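Local coordinates for protein 4-hydroxy-tetrahydrodipicolinate synthase (Methylacidiphilum fumariolicum SolV, PDB 6T3T) that probably catalyses the condensation of pyruvate with aspartate beta-semialdehyde to 4-hydroxy-tetrahydrodipicolinate, a step of lysine biosynthesis by the diaminopimelate pathway, at residues Q4-I10 with I36-P41; V206-F211 with L240-L244; Q232-L237 with L293-L299; T255-E260 with L282-L286. Residues are numbered along the deposited sequence.

Contact 1 of 4, residues Q4-I10 with I36-P41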
loop_
_atom_site.group_PDB
_atom_site.type_symbol
_atom_site.label_atom_id
_atom_site.label_comp_id
_atom_site.label_asym_id
_atom_site.label_seq_id
_atom_site.Cartn_x
_atom_site.Cartn_y
_atom_site.Cartn_z
ATOM N N GLN A 4 19.524 -22.781 13.474
ATOM C CA GLN A 4 19.508 -21.683 14.432
ATOM C C GLN A 4 20.783 -20.876 14.285
ATOM O O GLN A 4 21.766 -21.334 13.705
ATOM C CB GLN A 4 19.404 -22.166 15.884
ATOM C CG GLN A 4 18.057 -22.678 16.269
ATOM C CD GLN A 4 17.947 -22.964 17.753
ATOM O OE1 GLN A 4 18.956 -22.953 18.481
ATOM N NE2 GLN A 4 16.719 -23.220 18.217
ATOM N N GLY A 5 20.729 -19.637 14.756
ATOM C CA GLY A 5 21.915 -18.816 14.742
ATOM C C GLY A 5 21.987 -17.876 13.555
ATOM O O GLY A 5 20.962 -17.448 13.025
ATOM N N THR A 6 23.205 -17.562 13.127
ATOM C CA THR A 6 23.456 -16.520 12.137
ATOM C C THR A 6 24.103 -17.118 10.898
ATOM O O THR A 6 25.183 -17.720 10.983
ATOM C CB THR A 6 24.344 -15.421 12.710
ATOM O OG1 THR A 6 23.753 -14.934 13.913
ATOM C CG2 THR A 6 24.488 -14.276 11.676
ATOM N N TYR A 7 23.454 -16.903 9.757
ATOM C CA TYR A 7 23.901 -17.327 8.441
ATOM C C TYR A 7 24.126 -16.092 7.580
ATOM O O TYR A 7 23.273 -15.207 7.520
ATOM C CB TYR A 7 22.831 -18.230 7.799
ATOM C CG TYR A 7 22.723 -19.597 8.454
ATOM C CD1 TYR A 7 22.171 -19.762 9.724
ATOM C CD2 TYR A 7 23.197 -20.724 7.802
ATOM C CE1 TYR A 7 22.126 -21.026 10.332
ATOM C CE2 TYR A 7 23.139 -21.979 8.394
ATOM C CZ TYR A 7 22.603 -22.121 9.645
ATOM O OH TYR A 7 22.547 -23.382 10.191
ATOM N N THR A 8 25.258 -16.018 6.903
ATOM C CA THR A 8 25.604 -14.819 6.157
ATOM C C THR A 8 25.254 -15.018 4.686
ATOM O O THR A 8 25.775 -15.935 4.051
ATOM C CB THR A 8 27.094 -14.516 6.350
ATOM O OG1 THR A 8 27.350 -14.345 7.752
ATOM C CG2 THR A 8 27.561 -13.257 5.553
ATOM N N ALA A 9 24.349 -14.190 4.153
ATOM C CA ALA A 9 24.131 -14.117 2.708
ATOM C C ALA A 9 25.304 -13.331 2.129
ATOM O O ALA A 9 25.369 -12.108 2.255
ATOM C CB ALA A 9 22.790 -13.460 2.379
ATOM N N ILE A 10 26.280 -14.043 1.564
ATOM C CA ILE A 10 27.521 -13.412 1.138
ATOM C C ILE A 10 27.339 -12.730 -0.204
ATOM O O ILE A 10 26.592 -13.207 -1.075
ATOM C CB ILE A 10 28.663 -14.445 1.065
ATOM C CG1 ILE A 10 28.254 -15.631 0.171
ATOM C CG2 ILE A 10 29.036 -14.898 2.430
ATOM C CD1 ILE A 10 29.451 -16.326 -0.394
ATOM N N ILE A 36 30.087 -17.523 12.945
ATOM C CA ILE A 36 28.982 -17.609 12.012
ATOM C C ILE A 36 28.598 -19.078 11.834
ATOM O O ILE A 36 29.465 -19.959 11.692
ATOM C CB ILE A 36 29.373 -16.929 10.695
ATOM C CG1 ILE A 36 29.698 -15.471 11.026
ATOM C CG2 ILE A 36 28.300 -17.084 9.636
ATOM C CD1 ILE A 36 28.439 -14.620 11.247
ATOM N N ASP A 37 27.297 -19.354 11.874
ATOM C CA ASP A 37 26.859 -20.741 11.824
ATOM C C ASP A 37 26.832 -21.303 10.416
ATOM O O ASP A 37 26.919 -22.529 10.261
ATOM C CB ASP A 37 25.488 -20.880 12.472
ATOM C CG ASP A 37 25.539 -20.530 13.939
ATOM O OD1 ASP A 37 26.179 -21.296 14.683
ATOM O OD2 ASP A 37 25.047 -19.444 14.323
ATOM N N GLY A 38 26.711 -20.456 9.403
ATOM C CA GLY A 38 26.639 -20.975 8.052
ATOM C C GLY A 38 26.616 -19.853 7.046
ATOM O O GLY A 38 26.568 -18.669 7.395
ATOM N N ILE A 39 26.631 -20.250 5.777
ATOM C CA ILE A 39 26.769 -19.344 4.643
ATOM C C ILE A 39 25.625 -19.600 3.665
ATOM O O ILE A 39 25.267 -20.753 3.404
ATOM C CB ILE A 39 28.139 -19.548 3.943
ATOM C CG1 ILE A 39 29.297 -19.394 4.942
ATOM C CG2 ILE A 39 28.309 -18.597 2.746
ATOM C CD1 ILE A 39 29.534 -17.963 5.423
ATOM N N VAL A 40 25.059 -18.529 3.120
ATOM C CA VAL A 40 24.119 -18.614 2.005
ATOM C C VAL A 40 24.780 -17.999 0.778
ATOM O O VAL A 40 24.750 -16.777 0.604
ATOM C CB VAL A 40 22.805 -17.901 2.323
ATOM C CG1 VAL A 40 21.941 -17.868 1.090
ATOM C CG2 VAL A 40 22.108 -18.583 3.459
ATOM N N PRO A 41 25.414 -18.786 -0.075
ATOM C CA PRO A 41 25.996 -18.224 -1.293
ATOM C C PRO A 41 24.936 -18.057 -2.363
ATOM O O PRO A 41 23.937 -18.776 -2.385
ATOM C CB PRO A 41 27.042 -19.269 -1.698
ATOM C CG PRO A 41 26.428 -20.581 -1.219
ATOM C CD PRO A 41 25.567 -20.252 -0.002
HETATM O O HOH W 1 24.152 -14.539 -1.129
#
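Strands 5-9 and 38-40 run parallel, with Thr8 bonded through N to Gly38 O (3.0 Å) and through O to Val40 N (2.8 Å). The m rotamer of Tyr7 lays one ring face over Gly38 N; a CB at Gly38 would collide with Tyr7 CE2, so glycine makes room for the ring. Ala9 and Val40 share this face, touching through their CB atoms at 4.4 Å. On the other face, Thr8 takes the m rotamer and its OG1 hydrogen-bonds Gln31 and Ser208, while Ile39, also m, packs on helix 21-32. Ile10, with chi1 in p, places its CG2 3.8 Å from Ile39 CG2 and its CD1 4.0 Å from Pro41 CB. Earlier, Asp37 folds its carboxylate back in an m rotamer so that OD2 accepts Thr6 N at 2.9 Å. Gly5 CA lies 3.2 Å from Asp37 OD2, leaving no space for a side chain, and its backbone angles would also press a CB against the preceding carbonyl. Thr6 CG2 meets Ile36 CD1 at 4.0 Å, and both residues touch helix 212-223. Linked through helix 21-32, the pair forms the first beta-alpha-beta crossover of the TIM barrel, with Ala9 beside Thr45, a predicted pyruvate-binding residue.

Contact 2 of 4, residues V206-F211 with L240-L244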
loop_
_atom_site.group_PDB
_atom_site.type_symbol
_atom_site.label_atom_id
_atom_site.label_comp_id
_atom_site.label_asym_id
_atom_site.label_seq_id
_atom_site.Cartn_x
_atom_site.Cartn_y
_atom_site.Cartn_z
ATOM N N VAL A 206 22.559 -9.799 6.147
ATOM C CA VAL A 206 23.427 -9.015 5.282
ATOM C C VAL A 206 24.528 -8.352 6.074
ATOM O O VAL A 206 25.678 -8.366 5.648
ATOM C CB VAL A 206 22.620 -7.947 4.516
ATOM C CG1 VAL A 206 23.580 -7.047 3.686
ATOM C CG2 VAL A 206 21.559 -8.589 3.653
ATOM N N ALA A 207 24.174 -7.754 7.229
ATOM C CA ALA A 207 25.147 -6.978 7.998
ATOM C C ALA A 207 26.331 -7.828 8.439
ATOM O O ALA A 207 27.435 -7.302 8.586
ATOM C CB ALA A 207 24.495 -6.367 9.241
ATOM N N SER A 208 26.115 -9.137 8.646
ATOM C CA SER A 208 27.166 -10.026 9.114
ATOM C C SER A 208 28.318 -10.156 8.125
ATOM O O SER A 208 29.369 -10.664 8.517
ATOM C CB SER A 208 26.583 -11.406 9.416
ATOM O OG SER A 208 25.949 -11.976 8.277
ATOM N N ASN A 209 28.127 -9.726 6.868
ATOM C CA ASN A 209 29.216 -9.616 5.898
ATOM C C ASN A 209 30.312 -8.703 6.412
ATOM O O ASN A 209 31.504 -8.917 6.140
ATOM C CB ASN A 209 28.700 -9.045 4.581
ATOM C CG ASN A 209 28.127 -10.083 3.670
ATOM O OD1 ASN A 209 28.855 -10.892 3.084
ATOM N ND2 ASN A 209 26.797 -10.070 3.528
ATOM N N LEU A 210 29.907 -7.646 7.106
ATOM C CA LEU A 210 30.785 -6.616 7.617
ATOM C C LEU A 210 31.162 -6.859 9.062
ATOM O O LEU A 210 32.341 -6.751 9.415
ATOM C CB LEU A 210 30.108 -5.250 7.500
ATOM C CG LEU A 210 29.917 -4.651 6.104
ATOM C CD1 LEU A 210 28.902 -3.512 6.195
ATOM C CD2 LEU A 210 31.266 -4.150 5.490
ATOM N N PHE A 211 30.178 -7.226 9.889
ATOM C CA PHE A 211 30.349 -7.364 11.336
ATOM C C PHE A 211 29.807 -8.722 11.765
ATOM O O PHE A 211 28.779 -8.808 12.452
ATOM C CB PHE A 211 29.665 -6.215 12.079
ATOM C CG PHE A 211 30.198 -4.863 11.706
ATOM C CD1 PHE A 211 31.427 -4.435 12.187
ATOM C CD2 PHE A 211 29.481 -4.029 10.851
ATOM C CE1 PHE A 211 31.941 -3.181 11.842
ATOM C CE2 PHE A 211 29.994 -2.769 10.472
ATOM C CZ PHE A 211 31.233 -2.343 10.988
ATOM N N LEU A 240 23.355 1.229 11.028
ATOM C CA LEU A 240 23.960 0.443 9.953
ATOM C C LEU A 240 22.918 -0.448 9.272
ATOM O O LEU A 240 22.850 -0.499 8.040
ATOM C CB LEU A 240 25.135 -0.391 10.482
ATOM C CG LEU A 240 25.785 -1.220 9.342
ATOM C CD1 LEU A 240 26.604 -0.357 8.404
ATOM C CD2 LEU A 240 26.622 -2.361 9.886
ATOM N N PHE A 241 22.087 -1.151 10.065
ATOM C CA PHE A 241 21.034 -1.986 9.483
ATOM C C PHE A 241 20.182 -1.200 8.501
ATOM O O PHE A 241 19.795 -1.718 7.443
ATOM C CB PHE A 241 20.126 -2.564 10.559
ATOM C CG PHE A 241 20.763 -3.615 11.411
ATOM C CD1 PHE A 241 21.964 -4.226 11.029
ATOM C CD2 PHE A 241 20.161 -3.991 12.596
ATOM C CE1 PHE A 241 22.562 -5.199 11.841
ATOM C CE2 PHE A 241 20.751 -4.966 13.430
ATOM C CZ PHE A 241 21.954 -5.581 13.041
ATOM N N ARG A 242 19.834 0.037 8.876
ATOM C CA ARG A 242 19.048 0.938 8.039
ATOM C C ARG A 242 19.795 1.316 6.758
ATOM O O ARG A 242 19.253 1.222 5.649
ATOM C CB ARG A 242 18.711 2.177 8.879
ATOM C CG ARG A 242 17.617 3.121 8.471
ATOM C CD ARG A 242 17.846 4.433 9.290
ATOM N NE ARG A 242 19.227 4.938 9.112
ATOM C CZ ARG A 242 19.951 5.590 10.030
ATOM N NH1 ARG A 242 21.188 5.971 9.737
ATOM N NH2 ARG A 242 19.455 5.862 11.237
ATOM N N ASP A 243 21.039 1.768 6.888
ATOM C CA ASP A 243 21.760 2.253 5.722
ATOM C C ASP A 243 22.260 1.137 4.806
ATOM O O ASP A 243 22.596 1.416 3.652
ATOM C CB ASP A 243 22.906 3.156 6.171
ATOM C CG ASP A 243 22.401 4.500 6.596
ATOM O OD1 ASP A 243 21.236 4.790 6.250
ATOM O OD2 ASP A 243 23.123 5.257 7.271
ATOM N N LEU A 244 22.281 -0.114 5.257
ATOM C CA LEU A 244 22.556 -1.201 4.315
ATOM C C LEU A 244 21.400 -1.445 3.361
ATOM O O LEU A 244 21.542 -2.282 2.455
ATOM C CB LEU A 244 22.869 -2.484 5.069
ATOM C CG LEU A 244 24.260 -2.456 5.717
ATOM C CD1 LEU A 244 24.482 -3.756 6.466
ATOM C CD2 LEU A 244 25.343 -2.234 4.661
#
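Leaving the last strand of the TIM barrel, residues 206-211 fold into a compact turn that packs against the end of helix 227-243, the first helix of the C-terminal helical region. Leu244 loses the most surface. Its CD1 rests 3.6 Å from Ala207 CA and reaches Val206 CG1 at 4.4 Å, while its CD1 and CD2 both lie near Leu210 CD1 (4.4 and 4.1 Å). Ala207 comes next: its small side chain points at the helix and lets the backbone come close, its CA 6.6 Å from that of Phe241. Leu240, one turn before Leu244, extends the apolar strip toward Phe211, the N-cap residue of helix 212-223. No hydrogen bond joins the segments; the turn is held internally, Asn209 ND2 binding Val206 O at 2.9 Å, and Asp189 receives the amides of Val206 and Ala207. Both aromatic rings present their edges to aliphatic groups: Phe211 CE2 is 3.4 Å from Leu240 CD2, and Phe241 CE1 is 3.4 Å from Ala207 CB.

Contact 3 of 4, residues Q232-L237 with L293-L299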
loop_
_atom_site.group_PDB
_atom_site.type_symbol
_atom_site.label_atom_id
_atom_site.label_comp_id
_atom_site.label_asym_id
_atom_site.label_seq_id
_atom_site.Cartn_x
_atom_site.Cartn_y
_atom_site.Cartn_z
ATOM N N GLN A 232 20.667 -3.585 23.422
ATOM C CA GLN A 232 21.799 -2.670 23.377
ATOM C C GLN A 232 22.602 -2.844 22.085
ATOM O O GLN A 232 22.971 -1.856 21.434
ATOM C CB GLN A 232 22.662 -2.930 24.614
ATOM C CG GLN A 232 23.568 -1.813 25.058
ATOM C CD GLN A 232 24.270 -2.126 26.390
ATOM O OE1 GLN A 232 23.898 -3.051 27.128
ATOM N NE2 GLN A 232 25.290 -1.366 26.680
ATOM N N LEU A 233 22.898 -4.104 21.708
ATOM C CA LEU A 233 23.633 -4.359 20.471
ATOM C C LEU A 233 22.805 -3.983 19.262
ATOM O O LEU A 233 23.324 -3.388 18.312
ATOM C CB LEU A 233 24.050 -5.826 20.340
ATOM C CG LEU A 233 25.454 -6.300 20.648
ATOM C CD1 LEU A 233 25.682 -7.723 20.121
ATOM C CD2 LEU A 233 26.491 -5.333 20.126
ATOM N N HIS A 234 21.511 -4.311 19.297
ATOM C CA HIS A 234 20.594 -3.903 18.242
ATOM C C HIS A 234 20.620 -2.396 18.034
ATOM O O HIS A 234 20.720 -1.916 16.899
ATOM C CB HIS A 234 19.187 -4.366 18.591
ATOM C CG HIS A 234 18.144 -3.756 17.728
ATOM N ND1 HIS A 234 17.816 -4.269 16.494
ATOM C CD2 HIS A 234 17.352 -2.675 17.914
ATOM C CE1 HIS A 234 16.875 -3.522 15.946
ATOM N NE2 HIS A 234 16.577 -2.546 16.786
ATOM N N GLN A 235 20.573 -1.624 19.120
ATOM C CA GLN A 235 20.531 -0.168 18.950
ATOM C C GLN A 235 21.873 0.354 18.453
ATOM O O GLN A 235 21.923 1.306 17.654
ATOM C CB GLN A 235 20.135 0.534 20.270
ATOM C CG GLN A 235 18.703 0.239 20.801
ATOM C CD GLN A 235 18.450 0.618 22.288
ATOM O OE1 GLN A 235 19.342 1.065 22.999
ATOM N NE2 GLN A 235 17.213 0.426 22.741
ATOM N N THR A 236 22.963 -0.285 18.881
ATOM C CA THR A 236 24.286 0.063 18.381
ATOM C C THR A 236 24.368 -0.161 16.880
ATOM O O THR A 236 24.955 0.653 16.157
ATOM C CB THR A 236 25.364 -0.770 19.079
ATOM O OG1 THR A 236 25.342 -0.522 20.490
ATOM C CG2 THR A 236 26.743 -0.427 18.527
ATOM N N LEU A 237 23.810 -1.278 16.396
ATOM C CA LEU A 237 23.912 -1.602 14.983
ATOM C C LEU A 237 22.793 -1.011 14.136
ATOM O O LEU A 237 22.942 -0.964 12.912
ATOM C CB LEU A 237 23.903 -3.118 14.788
ATOM C CG LEU A 237 25.198 -3.824 15.189
ATOM C CD1 LEU A 237 24.889 -5.293 15.340
ATOM C CD2 LEU A 237 26.273 -3.606 14.154
ATOM N N LEU A 293 30.564 0.087 18.300
ATOM C CA LEU A 293 30.778 -1.324 18.600
ATOM C C LEU A 293 31.971 -1.525 19.537
ATOM O O LEU A 293 31.944 -2.405 20.413
ATOM C CB LEU A 293 30.996 -2.102 17.301
ATOM C CG LEU A 293 29.714 -2.433 16.545
ATOM C CD1 LEU A 293 30.026 -3.005 15.191
ATOM C CD2 LEU A 293 28.893 -3.423 17.376
ATOM N N ALA A 294 33.032 -0.724 19.362
ATOM C CA ALA A 294 34.193 -0.845 20.237
ATOM C C ALA A 294 33.825 -0.500 21.678
ATOM O O ALA A 294 34.324 -1.129 22.611
ATOM C CB ALA A 294 35.333 0.039 19.732
ATOM N N LYS A 295 32.875 0.412 21.874
ATOM C CA LYS A 295 32.485 0.818 23.213
ATOM C C LYS A 295 31.585 -0.206 23.891
ATOM O O LYS A 295 31.418 -0.142 25.115
ATOM C CB LYS A 295 31.765 2.168 23.172
ATOM C CG LYS A 295 32.683 3.318 22.747
ATOM C CD LYS A 295 31.907 4.566 22.334
ATOM C CE LYS A 295 31.137 5.199 23.476
ATOM N NZ LYS A 295 30.812 6.624 23.173
ATOM N N VAL A 296 30.992 -1.135 23.136
ATOM C CA VAL A 296 30.195 -2.196 23.751
ATOM C C VAL A 296 30.840 -3.536 23.433
ATOM O O VAL A 296 30.145 -4.548 23.291
ATOM C CB VAL A 296 28.710 -2.169 23.328
ATOM C CG1 VAL A 296 28.022 -0.912 23.877
ATOM C CG2 VAL A 296 28.545 -2.273 21.816
ATOM N N GLU A 297 32.176 -3.549 23.345
ATOM C CA GLU A 297 32.881 -4.754 22.930
ATOM C C GLU A 297 32.621 -5.919 23.876
ATOM O O GLU A 297 32.596 -7.070 23.437
ATOM C CB GLU A 297 34.384 -4.484 22.830
ATOM C CG GLU A 297 35.205 -5.734 22.624
ATOM C CD GLU A 297 36.574 -5.461 22.006
ATOM O OE1 GLU A 297 36.816 -4.304 21.596
ATOM O OE2 GLU A 297 37.398 -6.413 21.902
ATOM N N HIS A 298 32.346 -5.643 25.152
ATOM C CA HIS A 298 32.073 -6.723 26.087
ATOM C C HIS A 298 30.812 -7.502 25.726
ATOM O O HIS A 298 30.630 -8.622 26.217
ATOM C CB HIS A 298 31.958 -6.167 27.516
ATOM C CG HIS A 298 30.714 -5.353 27.765
ATOM N ND1 HIS A 298 30.531 -4.086 27.244
ATOM C CD2 HIS A 298 29.612 -5.609 28.512
ATOM C CE1 HIS A 298 29.363 -3.607 27.642
ATOM N NE2 HIS A 298 28.788 -4.509 28.417
ATOM N N LEU A 299 29.939 -6.946 24.880
ATOM C CA LEU A 299 28.715 -7.651 24.499
ATOM C C LEU A 299 28.950 -8.692 23.406
ATOM O O LEU A 299 28.176 -9.645 23.291
ATOM C CB LEU A 299 27.649 -6.662 24.031
ATOM C CG LEU A 299 27.222 -5.553 24.994
ATOM C CD1 LEU A 299 26.250 -4.567 24.325
ATOM C CD2 LEU A 299 26.619 -6.143 26.278
HETATM O O HOH W 2 25.560 -4.283 29.319
#
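A mostly apolar contact in the C-terminal helical region joins helix 227-243 to the C-terminal end of the chain, its centre about 22 Å from the centre of the chain and away from the predicted active site. The helix offers Gln232, Leu233, Thr236 and Leu237 to the end of helix 276-295 and the residues after it. Leu233 CD2 is 4.1 Å from both Leu293 CD2 and Val296 CG2, and Leu233 CG is 4.0 Å from Leu299 CB. Leu237 CD2 continues the row at 3.9 Å from Leu293 CD1. The side chain of Gln232 lies along Leu299, its CD 3.8 Å from Leu299 CD1, and a water donates to Gln232 OE1 at 3.0 Å. The hydroxyl of Thr236 turns to its own helix, OG1 donating to Gln232 O at 2.9 Å and leaving CG2 to pack on Leu293 CD2 at 3.9 Å. His234 bonds Ser172 of a second subunit. The contact fastens the chain end to helix 227-243, within the C-terminal helical domain that follows the TIM barrel in DapA-family enzymes.

Contact 4 of 4, residues T255-E260 with L282-L286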
loop_
_atom_site.group_PDB
_atom_site.type_symbol
_atom_site.label_atom_id
_atom_site.label_comp_id
_atom_site.label_asym_id
_atom_site.label_seq_id
_atom_site.Cartn_x
_atom_site.Cartn_y
_atom_site.Cartn_z
ATOM N N THR A 255 29.371 -1.904 -1.454
ATOM C CA THR A 255 30.065 -0.622 -1.342
ATOM C C THR A 255 30.832 -0.511 -0.026
ATOM O O THR A 255 31.957 0.008 0.011
ATOM C CB THR A 255 29.064 0.529 -1.473
ATOM O OG1 THR A 255 28.479 0.491 -2.784
ATOM C CG2 THR A 255 29.760 1.856 -1.287
ATOM N N ALA A 256 30.227 -0.964 1.072
ATOM C CA ALA A 256 30.912 -0.903 2.360
ATOM C C ALA A 256 32.155 -1.786 2.361
ATOM O O ALA A 256 33.239 -1.343 2.748
ATOM C CB ALA A 256 29.952 -1.313 3.480
ATOM N N LEU A 257 32.029 -3.031 1.876
ATOM C CA LEU A 257 33.178 -3.933 1.857
ATOM C C LEU A 257 34.283 -3.396 0.952
ATOM O O LEU A 257 35.474 -3.553 1.254
ATOM C CB LEU A 257 32.755 -5.338 1.418
ATOM C CG LEU A 257 31.948 -6.140 2.451
ATOM C CD1 LEU A 257 31.166 -7.223 1.758
ATOM C CD2 LEU A 257 32.833 -6.710 3.627
ATOM N N ALA A 258 33.914 -2.746 -0.158
ATOM C CA ALA A 258 34.951 -2.150 -1.006
ATOM C C ALA A 258 35.622 -0.970 -0.316
ATOM O O ALA A 258 36.819 -0.725 -0.519
ATOM C CB ALA A 258 34.373 -1.711 -2.355
ATOM N N MET A 259 34.872 -0.207 0.480
ATOM C CA MET A 259 35.493 0.888 1.209
ATOM C C MET A 259 36.528 0.367 2.209
ATOM O O MET A 259 37.530 1.042 2.473
ATOM C CB MET A 259 34.407 1.696 1.935
ATOM C CG MET A 259 33.688 2.737 1.082
ATOM S SD MET A 259 32.317 3.514 1.960
ATOM C CE MET A 259 33.088 3.832 3.533
ATOM N N GLU A 260 36.334 -0.852 2.723
ATOM C CA GLU A 260 37.292 -1.528 3.592
ATOM C C GLU A 260 38.395 -2.253 2.827
ATOM O O GLU A 260 39.227 -2.906 3.459
ATOM C CB GLU A 260 36.553 -2.501 4.516
ATOM C CG GLU A 260 35.665 -1.718 5.498
ATOM C CD GLU A 260 34.854 -2.561 6.442
ATOM O OE1 GLU A 260 34.710 -3.787 6.238
ATOM O OE2 GLU A 260 34.346 -1.970 7.414
ATOM N N LEU A 282 26.228 6.389 4.009
ATOM C CA LEU A 282 26.739 5.057 4.321
ATOM C C LEU A 282 28.134 5.148 4.931
ATOM O O LEU A 282 28.434 4.497 5.937
ATOM C CB LEU A 282 26.758 4.173 3.059
ATOM C CG LEU A 282 27.365 2.796 3.335
ATOM C CD1 LEU A 282 26.508 2.039 4.388
ATOM C CD2 LEU A 282 27.562 1.974 2.042
ATOM N N LYS A 283 29.010 5.932 4.307
ATOM C CA LYS A 283 30.371 6.097 4.804
ATOM C C LYS A 283 30.373 6.617 6.240
ATOM O O LYS A 283 31.068 6.085 7.107
ATOM C CB LYS A 283 31.124 7.049 3.878
ATOM C CG LYS A 283 32.565 7.322 4.236
ATOM C CD LYS A 283 33.196 8.156 3.120
ATOM C CE LYS A 283 34.687 8.334 3.317
ATOM N NZ LYS A 283 35.334 8.781 2.033
ATOM N N THR A 284 29.600 7.668 6.510
ATOM C CA THR A 284 29.589 8.200 7.864
ATOM C C THR A 284 28.977 7.199 8.845
ATOM O O THR A 284 29.507 7.021 9.948
ATOM C CB THR A 284 28.870 9.557 7.909
ATOM O OG1 THR A 284 27.516 9.391 7.510
ATOM C CG2 THR A 284 29.525 10.556 6.970
ATOM N N THR A 285 27.873 6.522 8.464
ATOM C CA THR A 285 27.302 5.501 9.346
ATOM C C THR A 285 28.309 4.374 9.621
ATOM O O THR A 285 28.418 3.892 10.753
ATOM C CB THR A 285 26.027 4.891 8.744
ATOM O OG1 THR A 285 24.975 5.855 8.693
ATOM C CG2 THR A 285 25.555 3.662 9.570
ATOM N N LEU A 286 29.046 3.941 8.602
ATOM C CA LEU A 286 30.067 2.908 8.805
ATOM C C LEU A 286 31.065 3.309 9.884
ATOM O O LEU A 286 31.384 2.515 10.781
ATOM C CB LEU A 286 30.813 2.631 7.517
ATOM C CG LEU A 286 30.817 1.258 6.851
ATOM C CD1 LEU A 286 31.849 1.274 5.737
ATOM C CD2 LEU A 286 31.109 0.137 7.844
#
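Thr255 begins the contact with its methyl group, CG2 lying 4.0 Å from Leu282 CD2. Its m rotamer puts OG1 on the backbone of its own helix, where it bonds Val251 O, so an apolar surface is turned to the neighbouring helix. Ala256 follows at the closest backbone approach, its CA 7.4 Å from that of Lys283. Its CB fits between two leucines one turn apart, 4.3 Å from Leu282 CD2 and 3.9 Å from Leu286 CD1. The short segments cross at -64° with their axes 10.8 Å apart, a spacing that the leucine side chains bridge. Both helices belong to the C-terminal helical region appended to the TIM barrel of DapA-family proteins, and here 251-259 leans on 276-295, the long last helix. One turn beyond Ala256, Met259 covers the more exposed margin: its CE is 3.6 Å from Leu286 CD1 and equally 3.6 Å from Lys283 CG, touching the aliphatic part of the lysine. Glu260 closes the helix, its N bonded to Ala256 O at 3.1 Å. Its CA-to-CB bond points sideways, yet the end of the side chain reaches across, OE2 coming within 3.9 Å of Leu286 CD2 and forming a salt bridge with Lys290, one turn further along the last helix.

How the contacts relate
Contact 1 is the innermost, a backbone-bonded strand pair in the barrel wall, whereas contacts 2, 3 and 4 join their segments by side-chain packing without a direct hydrogen bond. Contact 2 is buried between barrel and C-terminal helices; contacts 3 and 4 are further out and partly exposed. Polar bonds tie contact 1 to contact 2, Thr8 OG1 to Ser208 OG and Ala9 O to Asn209 ND2, both probable. Helix 227-243 serves contacts 2 and 3, and helix 276-295 serves contacts 3 and 4 through different residues; these two do not touch, their nearest atoms about 6 Å apart. Contact 2 meets both: Phe211 packs on Leu293, and Asp243 probably bonds Thr285.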